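Local coordinates for protein ATP phosphoribosyltransferase regulatory subunit (PDB 3OD1) that is probably required, as the HisZ partner of HisG, for the first step of histidine biosynthesis and may allow its feedback regulation by histidine, at residues B[91-102]-B[304-312]; B[226-234]-B[246-257]. All coordinates share one frame; numbering follows the deposited sequence.

Contact 1 (B[91-102]-B[304-312]); sequences RLVASSLKDRAY and LSKFHRPAQ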
loop_
_atom_site.group_PDB
_atom_site.type_symbol
_atom_site.label_atom_id
_atom_site.label_comp_id
_atom_site.label_asym_id
_atom_site.label_seq_id
_atom_site.Cartn_x
_atom_site.Cartn_y
_atom_site.Cartn_z
ATOM N N ARG B 91 15.515 -11.703 -2.871
ATOM C CA ARG B 91 16.235 -11.506 -1.611
ATOM C C ARG B 91 15.518 -12.205 -0.462
ATOM O O ARG B 91 16.133 -12.882 0.359
ATOM C CB ARG B 91 16.417 -10.014 -1.277
ATOM C CG ARG B 91 17.171 -9.777 0.065
ATOM C CD ARG B 91 17.304 -8.288 0.441
ATOM N NE ARG B 91 16.023 -7.578 0.380
ATOM C CZ ARG B 91 14.949 -7.881 1.104
ATOM N NH1 ARG B 91 14.983 -8.883 1.973
ATOM N NH2 ARG B 91 13.826 -7.181 0.950
ATOM N N LEU B 92 14.204 -12.030 -0.412
ATOM C CA LEU B 92 13.392 -12.581 0.663
ATOM C C LEU B 92 13.518 -14.093 0.654
ATOM O O LEU B 92 13.760 -14.718 1.692
ATOM C CB LEU B 92 11.938 -12.161 0.444
ATOM C CG LEU B 92 10.979 -12.001 1.616
ATOM C CD1 LEU B 92 9.611 -11.637 1.088
ATOM C CD2 LEU B 92 10.911 -13.286 2.403
ATOM N N VAL B 93 13.366 -14.671 -0.534
ATOM C CA VAL B 93 13.426 -16.113 -0.738
ATOM C C VAL B 93 14.752 -16.731 -0.303
ATOM O O VAL B 93 14.757 -17.813 0.283
ATOM C CB VAL B 93 13.150 -16.483 -2.215
ATOM C CG1 VAL B 93 13.432 -17.966 -2.470
ATOM C CG2 VAL B 93 11.710 -16.138 -2.574
ATOM N N ALA B 94 15.864 -16.056 -0.593
ATOM C CA ALA B 94 17.183 -16.596 -0.271
ATOM C C ALA B 94 17.588 -16.347 1.181
ATOM O O ALA B 94 18.621 -16.834 1.616
ATOM C CB ALA B 94 18.243 -16.037 -1.204
ATOM N N SER B 95 16.785 -15.596 1.928
ATOM C CA SER B 95 17.136 -15.286 3.315
ATOM C C SER B 95 16.037 -15.668 4.301
ATOM O O SER B 95 16.083 -16.752 4.879
ATOM C CB SER B 95 17.491 -13.808 3.456
ATOM O OG SER B 95 16.421 -12.994 3.031
ATOM N N SER B 96 15.066 -14.774 4.487
ATOM C CA SER B 96 13.924 -14.977 5.387
ATOM C C SER B 96 13.216 -16.317 5.163
ATOM O O SER B 96 12.747 -16.955 6.106
ATOM C CB SER B 96 12.895 -13.844 5.202
ATOM O OG SER B 96 13.404 -12.551 5.537
ATOM N N LEU B 97 13.118 -16.727 3.903
ATOM C CA LEU B 97 12.376 -17.928 3.556
ATOM C C LEU B 97 13.291 -19.027 3.056
ATOM O O LEU B 97 12.842 -19.900 2.319
ATOM C CB LEU B 97 11.358 -17.626 2.451
ATOM C CG LEU B 97 10.286 -16.559 2.665
ATOM C CD1 LEU B 97 9.509 -16.338 1.365
ATOM C CD2 LEU B 97 9.356 -16.942 3.802
ATOM N N LYS B 98 14.568 -18.986 3.437
ATOM C CA LYS B 98 15.535 -19.942 2.900
ATOM C C LYS B 98 15.183 -21.373 3.272
ATOM O O LYS B 98 15.502 -22.312 2.536
ATOM C CB LYS B 98 16.968 -19.606 3.332
ATOM C CG LYS B 98 17.194 -19.520 4.833
ATOM C CD LYS B 98 18.664 -19.247 5.115
ATOM C CE LYS B 98 18.869 -18.549 6.451
ATOM N NZ LYS B 98 18.472 -17.109 6.416
ATOM N N ASP B 99 14.506 -21.533 4.405
ATOM C CA ASP B 99 14.123 -22.857 4.877
ATOM C C ASP B 99 12.735 -23.301 4.400
ATOM O O ASP B 99 12.234 -24.352 4.808
ATOM C CB ASP B 99 14.242 -22.937 6.399
ATOM C CG ASP B 99 15.682 -23.082 6.856
ATOM O OD1 ASP B 99 16.354 -24.030 6.393
ATOM O OD2 ASP B 99 16.147 -22.250 7.666
ATOM N N ARG B 100 12.118 -22.505 3.531
ATOM C CA ARG B 100 10.913 -22.958 2.854
ATOM C C ARG B 100 11.316 -23.572 1.517
ATOM O O ARG B 100 11.911 -22.901 0.673
ATOM C CB ARG B 100 9.924 -21.806 2.669
ATOM C CG ARG B 100 9.735 -20.970 3.925
ATOM C CD ARG B 100 8.324 -20.406 4.033
ATOM N NE ARG B 100 8.192 -19.504 5.178
ATOM C CZ ARG B 100 7.076 -18.855 5.505
ATOM N NH1 ARG B 100 5.975 -19.007 4.776
ATOM N NH2 ARG B 100 7.065 -18.049 6.562
ATOM N N ALA B 101 11.002 -24.853 1.341
ATOM C CA ALA B 101 11.419 -25.604 0.162
ATOM C C ALA B 101 10.701 -25.152 -1.104
ATOM O O ALA B 101 9.531 -24.753 -1.063
ATOM C CB ALA B 101 11.211 -27.108 0.381
ATOM N N TYR B 102 11.411 -25.218 -2.229
ATOM C CA TYR B 102 10.821 -24.898 -3.524
ATOM C C TYR B 102 9.796 -25.971 -3.878
ATOM O O TYR B 102 9.895 -27.097 -3.391
ATOM C CB TYR B 102 11.899 -24.816 -4.609
ATOM C CG TYR B 102 12.803 -23.600 -4.521
ATOM C CD1 TYR B 102 14.141 -23.680 -4.896
ATOM C CD2 TYR B 102 12.321 -22.366 -4.069
ATOM C CE1 TYR B 102 14.985 -22.576 -4.830
ATOM C CE2 TYR B 102 13.166 -21.244 -3.995
ATOM C CZ TYR B 102 14.500 -21.363 -4.381
ATOM O OH TYR B 102 15.352 -20.276 -4.324
ATOM N N LEU B 304 18.002 -15.755 -9.015
ATOM C CA LEU B 304 18.120 -16.327 -7.672
ATOM C C LEU B 304 19.555 -16.727 -7.334
ATOM O O LEU B 304 19.946 -16.719 -6.159
ATOM C CB LEU B 304 17.154 -17.503 -7.463
ATOM C CG LEU B 304 15.760 -17.147 -6.913
ATOM C CD1 LEU B 304 15.846 -16.588 -5.495
ATOM C CD2 LEU B 304 15.043 -16.159 -7.823
ATOM N N SER B 305 20.333 -17.073 -8.360
ATOM C CA SER B 305 21.744 -17.410 -8.176
ATOM C C SER B 305 22.526 -16.234 -7.612
ATOM O O SER B 305 23.452 -16.424 -6.830
ATOM C CB SER B 305 22.384 -17.851 -9.492
ATOM O OG SER B 305 21.855 -19.093 -9.914
ATOM N N LYS B 306 22.159 -15.022 -8.022
ATOM C CA LYS B 306 22.812 -13.817 -7.517
ATOM C C LYS B 306 22.557 -13.579 -6.026
ATOM O O LYS B 306 23.267 -12.800 -5.396
ATOM C CB LYS B 306 22.396 -12.595 -8.336
ATOM C CG LYS B 306 22.899 -12.655 -9.758
ATOM C CD LYS B 306 22.373 -11.525 -10.598
ATOM C CE LYS B 306 22.772 -11.721 -12.059
ATOM N NZ LYS B 306 22.322 -10.558 -12.883
ATOM N N PHE B 307 21.543 -14.244 -5.473
ATOM C CA PHE B 307 21.280 -14.199 -4.033
ATOM C C PHE B 307 21.715 -15.485 -3.343
ATOM O O PHE B 307 21.411 -15.692 -2.168
ATOM C CB PHE B 307 19.798 -13.930 -3.753
ATOM C CG PHE B 307 19.380 -12.552 -4.117
ATOM C CD1 PHE B 307 19.504 -11.521 -3.206
ATOM C CD2 PHE B 307 18.911 -12.273 -5.392
ATOM C CE1 PHE B 307 19.136 -10.231 -3.548
ATOM C CE2 PHE B 307 18.554 -10.993 -5.746
ATOM C CZ PHE B 307 18.664 -9.968 -4.819
ATOM N N HIS B 308 22.400 -16.340 -4.102
ATOM C CA HIS B 308 23.011 -17.568 -3.595
ATOM C C HIS B 308 22.021 -18.668 -3.245
ATOM O O HIS B 308 22.321 -19.550 -2.439
ATOM C CB HIS B 308 23.949 -17.266 -2.422
ATOM C CG HIS B 308 24.890 -16.137 -2.697
ATOM N ND1 HIS B 308 24.850 -14.947 -2.001
ATOM C CD2 HIS B 308 25.866 -16.001 -3.625
ATOM C CE1 HIS B 308 25.778 -14.134 -2.476
ATOM N NE2 HIS B 308 26.406 -14.748 -3.463
ATOM N N ARG B 309 20.847 -18.623 -3.862
ATOM C CA ARG B 309 19.915 -19.744 -3.783
ATOM C C ARG B 309 19.385 -20.080 -5.179
ATOM O O ARG B 309 18.184 -19.917 -5.450
ATOM C CB ARG B 309 18.750 -19.455 -2.832
ATOM C CG ARG B 309 18.004 -20.732 -2.439
ATOM C CD ARG B 309 16.772 -20.480 -1.574
ATOM N NE ARG B 309 15.988 -21.705 -1.460
ATOM C CZ ARG B 309 14.842 -21.823 -0.796
ATOM N NH1 ARG B 309 14.321 -20.787 -0.161
ATOM N NH2 ARG B 309 14.222 -22.997 -0.768
ATOM N N PRO B 310 20.279 -20.559 -6.062
ATOM C CA PRO B 310 19.942 -20.734 -7.480
ATOM C C PRO B 310 18.611 -21.438 -7.641
ATOM O O PRO B 310 18.340 -22.423 -6.945
ATOM C CB PRO B 310 21.063 -21.640 -8.004
ATOM C CG PRO B 310 22.207 -21.409 -7.080
ATOM C CD PRO B 310 21.604 -21.116 -5.729
ATOM N N ALA B 311 17.791 -20.933 -8.555
ATOM C CA ALA B 311 16.551 -21.602 -8.924
ATOM C C ALA B 311 16.063 -21.041 -10.239
ATOM O O ALA B 311 16.387 -19.911 -10.590
ATOM C CB ALA B 311 15.494 -21.406 -7.855
ATOM N N GLN B 312 15.309 -21.850 -10.976
ATOM C CA GLN B 312 14.553 -21.358 -12.111
ATOM C C GLN B 312 13.402 -20.544 -11.532
ATOM O O GLN B 312 12.990 -20.764 -10.391
ATOM C CB GLN B 312 14.037 -22.529 -12.964
ATOM C CG GLN B 312 15.118 -23.544 -13.312
ATOM C CD GLN B 312 14.579 -24.735 -14.088
ATOM O OE1 GLN B 312 14.318 -24.638 -15.289
ATOM N NE2 GLN B 312 14.410 -25.869 -13.403
HETATM O O HOH W 1 14.204 -26.003 -1.552
#
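Arg-309 reaches across to segment 91-102 and lays its guanidinium flat on the ring of Tyr-102, CZ standing 3.9 Å from the ring centroid with the two planes only 16° apart, a cation-pi stack. Its chain is extended from CG to NE, CG being anti to the backbone N (chi1 -164°), and this length carries the charged group into the two overlapping type I turns that follow helix 86-94. There the guanidinium edge meets backbone carbonyls. NH2 gives a nearly straight bond to Arg-100 O (2.7 Å, 167°); NH1 bonds to Val-93 O at 3.0 Å, approaching from above that carbonyl's plane, and adds weak bonds to Leu-97 O and Arg-100 O. The face turned from Tyr-102 is overhung by Lys-98 O. Tyr-102 OH donates to Arg-309 O at 3.1 Å, while CE1 packs against Ala-311 CB.

An apolar patch adjoins this tight stack. Phe-307 turns one ring face to the backbone of Arg-91, with CE1 3.5 Å from Arg-91 CB, and Ala-94 CB sits against both O and CB of Phe-307. Val-93 and Leu-304 cross at about a right angle, CG1 of Val-93 at the edge of the Tyr-102 ring and CD1 of Leu-304 near its OH; both rest on Ile-134. Toward solvent the contact thins: Lys-98 and Pro-310 add little at the margin, and a water bridges Arg-309 NH2 and Tyr-102 N. The guanidinium of Arg-91 turns from the contact to form salt bridges with Glu-52 and with Asp-18 of the second subunit.

In this class II synthetase-like fold, a Schellman motif with His-308 as C-prime residue ends helix 303-306. The N-H groups of Arg-309 probably help hold the turns in shape, while carbonyl dipoles and the ring face offset its charge.

Contact 2 (B[226-234]-B[246-257]); sequences GRAAIEEAR and LAEMTKLYEVLE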
loop_
_atom_site.group_PDB
_atom_site.type_symbol
_atom_site.label_atom_id
_atom_site.label_comp_id
_atom_site.label_asym_id
_atom_site.label_seq_id
_atom_site.Cartn_x
_atom_site.Cartn_y
_atom_site.Cartn_z
ATOM N N GLY B 226 -0.743 -16.680 -34.932
ATOM C CA GLY B 226 -1.340 -17.742 -34.144
ATOM C C GLY B 226 -0.388 -18.905 -33.961
ATOM O O GLY B 226 0.799 -18.802 -34.274
ATOM N N ARG B 227 -0.917 -20.019 -33.461
ATOM C CA ARG B 227 -0.135 -21.231 -33.235
ATOM C C ARG B 227 0.681 -21.620 -34.477
ATOM O O ARG B 227 1.694 -22.317 -34.376
ATOM C CB ARG B 227 -1.069 -22.375 -32.826
ATOM C CG ARG B 227 -0.391 -23.579 -32.187
ATOM C CD ARG B 227 -0.790 -24.863 -32.904
ATOM N NE ARG B 227 -1.394 -25.872 -32.032
ATOM C CZ ARG B 227 -2.678 -26.221 -32.065
ATOM N NH1 ARG B 227 -3.509 -25.639 -32.922
ATOM N NH2 ARG B 227 -3.135 -27.156 -31.240
ATOM N N ALA B 228 0.233 -21.162 -35.643
ATOM C CA ALA B 228 0.906 -21.471 -36.904
ATOM C C ALA B 228 2.303 -20.871 -36.962
ATOM O O ALA B 228 3.200 -21.433 -37.585
ATOM C CB ALA B 228 0.075 -20.977 -38.078
ATOM N N ALA B 229 2.481 -19.726 -36.308
ATOM C CA ALA B 229 3.745 -18.994 -36.356
ATOM C C ALA B 229 4.921 -19.839 -35.890
ATOM O O ALA B 229 6.044 -19.664 -36.367
ATOM C CB ALA B 229 3.655 -17.716 -35.535
ATOM N N ILE B 230 4.660 -20.754 -34.960
ATOM C CA ILE B 230 5.714 -21.600 -34.409
ATOM C C ILE B 230 6.204 -22.574 -35.467
ATOM O O ILE B 230 7.370 -22.967 -35.476
ATOM C CB ILE B 230 5.234 -22.392 -33.178
ATOM C CG1 ILE B 230 4.798 -21.436 -32.064
ATOM C CG2 ILE B 230 6.337 -23.333 -32.680
ATOM C CD1 ILE B 230 4.319 -22.147 -30.817
ATOM N N GLU B 231 5.309 -22.956 -36.369
ATOM C CA GLU B 231 5.675 -23.871 -37.447
ATOM C C GLU B 231 6.615 -23.189 -38.435
ATOM O O GLU B 231 7.671 -23.728 -38.770
ATOM C CB GLU B 231 4.426 -24.410 -38.139
ATOM C CG GLU B 231 3.467 -25.090 -37.178
ATOM C CD GLU B 231 4.174 -26.069 -36.257
ATOM O OE1 GLU B 231 5.137 -26.722 -36.713
ATOM O OE2 GLU B 231 3.770 -26.186 -35.079
ATOM N N GLU B 232 6.241 -21.989 -38.877
ATOM C CA GLU B 232 7.097 -21.189 -39.748
ATOM C C GLU B 232 8.433 -20.867 -39.068
ATOM O O GLU B 232 9.442 -20.628 -39.732
ATOM C CB GLU B 232 6.389 -19.890 -40.145
ATOM C CG GLU B 232 4.884 -19.885 -39.883
ATOM C CD GLU B 232 4.060 -20.180 -41.125
ATOM O OE1 GLU B 232 4.175 -21.295 -41.677
ATOM O OE2 GLU B 232 3.284 -19.294 -41.546
ATOM N N ALA B 233 8.441 -20.854 -37.738
ATOM C CA ALA B 233 9.666 -20.552 -37.010
ATOM C C ALA B 233 10.669 -21.696 -37.137
ATOM O O ALA B 233 11.885 -21.481 -37.109
ATOM C CB ALA B 233 9.363 -20.244 -35.537
ATOM N N ARG B 234 10.156 -22.914 -37.280
ATOM C CA ARG B 234 11.016 -24.097 -37.370
ATOM C C ARG B 234 11.986 -24.052 -38.559
ATOM O O ARG B 234 13.094 -24.576 -38.483
ATOM C CB ARG B 234 10.181 -25.382 -37.409
ATOM C CG ARG B 234 9.466 -25.691 -36.103
ATOM C CD ARG B 234 8.815 -27.060 -36.127
ATOM N NE ARG B 234 7.479 -27.026 -35.541
ATOM C CZ ARG B 234 7.220 -27.133 -34.240
ATOM N NH1 ARG B 234 5.968 -27.090 -33.810
ATOM N NH2 ARG B 234 8.209 -27.284 -33.369
ATOM N N LEU B 246 11.742 -23.826 -29.469
ATOM C CA LEU B 246 10.501 -24.075 -30.190
ATOM C C LEU B 246 9.663 -25.142 -29.472
ATOM O O LEU B 246 8.438 -25.051 -29.427
ATOM C CB LEU B 246 10.792 -24.493 -31.634
ATOM C CG LEU B 246 11.177 -23.375 -32.611
ATOM C CD1 LEU B 246 12.009 -23.906 -33.774
ATOM C CD2 LEU B 246 9.943 -22.649 -33.114
ATOM N N ALA B 247 10.328 -26.146 -28.904
ATOM C CA ALA B 247 9.626 -27.230 -28.223
ATOM C C ALA B 247 8.944 -26.745 -26.956
ATOM O O ALA B 247 7.864 -27.224 -26.595
ATOM C CB ALA B 247 10.584 -28.377 -27.898
ATOM N N GLU B 248 9.583 -25.801 -26.274
ATOM C CA GLU B 248 9.008 -25.225 -25.068
ATOM C C GLU B 248 7.774 -24.398 -25.405
ATOM O O GLU B 248 6.777 -24.427 -24.679
ATOM C CB GLU B 248 10.051 -24.405 -24.319
ATOM C CG GLU B 248 11.127 -25.284 -23.719
ATOM C CD GLU B 248 12.261 -24.499 -23.114
ATOM O OE1 GLU B 248 12.326 -23.272 -23.340
ATOM O OE2 GLU B 248 13.091 -25.110 -22.413
HETATM N N MSE B 249 7.831 -23.685 -26.524
HETATM C CA MSE B 249 6.670 -22.934 -26.963
HETATM C C MSE B 249 5.508 -23.838 -27.352
HETATM O O MSE B 249 4.358 -23.534 -27.046
HETATM C CB MSE B 249 7.023 -21.929 -28.061
HETATM C CG MSE B 249 7.229 -20.517 -27.484
HETATM SE SE MSE B 249 7.874 -19.233 -28.790
HETATM C CE MSE B 249 9.331 -20.291 -29.544
ATOM N N THR B 250 5.797 -24.959 -27.999
ATOM C CA THR B 250 4.727 -25.864 -28.402
ATOM C C THR B 250 4.089 -26.548 -27.196
ATOM O O THR B 250 2.866 -26.644 -27.104
ATOM C CB THR B 250 5.203 -26.925 -29.426
ATOM O OG1 THR B 250 6.034 -27.894 -28.775
ATOM C CG2 THR B 250 5.980 -26.255 -30.542
ATOM N N LYS B 251 4.906 -27.037 -26.274
ATOM C CA LYS B 251 4.338 -27.604 -25.060
ATOM C C LYS B 251 3.601 -26.550 -24.226
ATOM O O LYS B 251 2.575 -26.847 -23.609
ATOM C CB LYS B 251 5.382 -28.318 -24.210
ATOM C CG LYS B 251 4.744 -28.969 -22.995
ATOM C CD LYS B 251 5.576 -30.101 -22.427
ATOM C CE LYS B 251 4.794 -30.836 -21.341
ATOM N NZ LYS B 251 5.647 -31.799 -20.591
ATOM N N LEU B 252 4.122 -25.324 -24.209
ATOM C CA LEU B 252 3.460 -24.220 -23.508
ATOM C C LEU B 252 2.056 -24.002 -24.061
ATOM O O LEU B 252 1.094 -23.856 -23.301
ATOM C CB LEU B 252 4.271 -22.928 -23.635
ATOM C CG LEU B 252 3.618 -21.682 -23.046
ATOM C CD1 LEU B 252 3.226 -21.940 -21.594
ATOM C CD2 LEU B 252 4.548 -20.472 -23.181
ATOM N N TYR B 253 1.933 -23.993 -25.387
ATOM C CA TYR B 253 0.628 -23.790 -26.010
ATOM C C TYR B 253 -0.326 -24.917 -25.622
ATOM O O TYR B 253 -1.494 -24.677 -25.365
ATOM C CB TYR B 253 0.731 -23.664 -27.540
ATOM C CG TYR B 253 -0.586 -23.280 -28.182
ATOM C CD1 TYR B 253 -1.095 -21.991 -28.045
ATOM C CD2 TYR B 253 -1.333 -24.204 -28.900
ATOM C CE1 TYR B 253 -2.304 -21.628 -28.608
ATOM C CE2 TYR B 253 -2.548 -23.850 -29.476
ATOM C CZ TYR B 253 -3.029 -22.560 -29.322
ATOM O OH TYR B 253 -4.234 -22.190 -29.878
ATOM N N GLU B 254 0.185 -26.144 -25.583
ATOM C CA GLU B 254 -0.616 -27.297 -25.187
ATOM C C GLU B 254 -1.148 -27.141 -23.770
ATOM O O GLU B 254 -2.330 -27.395 -23.511
ATOM C CB GLU B 254 0.207 -28.597 -25.303
ATOM C CG GLU B 254 0.528 -28.993 -26.736
ATOM C CD GLU B 254 1.474 -30.191 -26.832
ATOM O OE1 GLU B 254 1.900 -30.725 -25.781
ATOM O OE2 GLU B 254 1.797 -30.587 -27.968
ATOM N N VAL B 255 -0.274 -26.724 -22.854
ATOM C CA VAL B 255 -0.674 -26.461 -21.471
ATOM C C VAL B 255 -1.763 -25.398 -21.398
ATOM O O VAL B 255 -2.739 -25.545 -20.661
ATOM C CB VAL B 255 0.519 -26.005 -20.598
ATOM C CG1 VAL B 255 0.046 -25.675 -19.183
ATOM C CG2 VAL B 255 1.611 -27.079 -20.562
ATOM N N LEU B 256 -1.605 -24.323 -22.160
ATOM C CA LEU B 256 -2.608 -23.250 -22.147
ATOM C C LEU B 256 -3.961 -23.742 -22.676
ATOM O O LEU B 256 -5.027 -23.323 -22.195
ATOM C CB LEU B 256 -2.104 -22.027 -22.926
ATOM C CG LEU B 256 -0.920 -21.310 -22.269
ATOM C CD1 LEU B 256 -0.363 -20.206 -23.152
ATOM C CD2 LEU B 256 -1.356 -20.756 -20.914
ATOM N N GLU B 257 -3.911 -24.641 -23.660
ATOM C CA GLU B 257 -5.125 -25.259 -24.186
ATOM C C GLU B 257 -5.848 -25.994 -23.069
ATOM O O GLU B 257 -7.058 -25.853 -22.903
ATOM C CB GLU B 257 -4.799 -26.235 -25.328
ATOM C CG GLU B 257 -4.278 -25.566 -26.592
ATOM C CD GLU B 257 -4.221 -26.516 -27.774
ATOM O OE1 GLU B 257 -3.442 -27.492 -27.727
ATOM O OE2 GLU B 257 -4.963 -26.284 -28.750
#
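Ile-230 lies at the heart of this nearly antiparallel helix pair, whose segment axes come within 10.5 Å. Its CG2 meets Thr-250 CG2 at 3.6 Å and also touches Leu-246, while CD1 points to Met-249 CB (the residue is selenomethionine). Leu-246 splits its branches: CD2 presses tightly on Ala-233 CB (3.5 Å), and CD1 lies against CA and CG of Arg-234.

Polar chains flank this core. At one end Arg-227 lays CG over a face of the Tyr-253 ring, 3.8 Å from its centroid, a CH-pi contact; bends at chi2 and chi3 then turn the guanidinium, its plane 62° from that of the ring, to set one face against CE2. NH2 also lies 3.2 Å from Glu-257 OE2, a salt bridge of charge alone, the oxygen standing well out of the guanidinium plane. At the other end Thr-250 CG2 meets the guanidinium edge of Arg-234, which Glu-231 positions side-on through NE to OE1 (2.6 Å) and NH1 to OE2. A glycine at Arg-234 would probably leave Glu-231 without its cationic mate and open a gap beside Leu-246 and Thr-250.

Farther out, Phe-267 and Val-265 of strand 265-268 back Ile-230 and Tyr-253, placing the helix pair against the large mixed sheet. The helices thus join through apolar packing bordered by charge, and the cross-helix ion pair, lacking a directed N-H, probably tolerates some shift.

Overall arrangement
Both contacts are partly buried in the same synthetase-like region, the centres of contact 1 and contact 2 lying about 31 Å apart. Both lie near the second subunit, contact 1 through salt bridges of its own arginines, contact 2 only through the far side of helix 240-258. Contact 1 joins the ends of two helices and the loops after them, segments 202 residues apart, beside strand 125-134. Contact 2 pairs two neighbouring helices, 12 residues apart, over strand 265-268 of the same mixed sheet. Arginines serve both, in unlike ways: within contact 1 one is enclosed by carbonyls and an aromatic face, whereas in contact 2 two lie at the margins with carboxylate partners, leaving the buried middle to aliphatic groups.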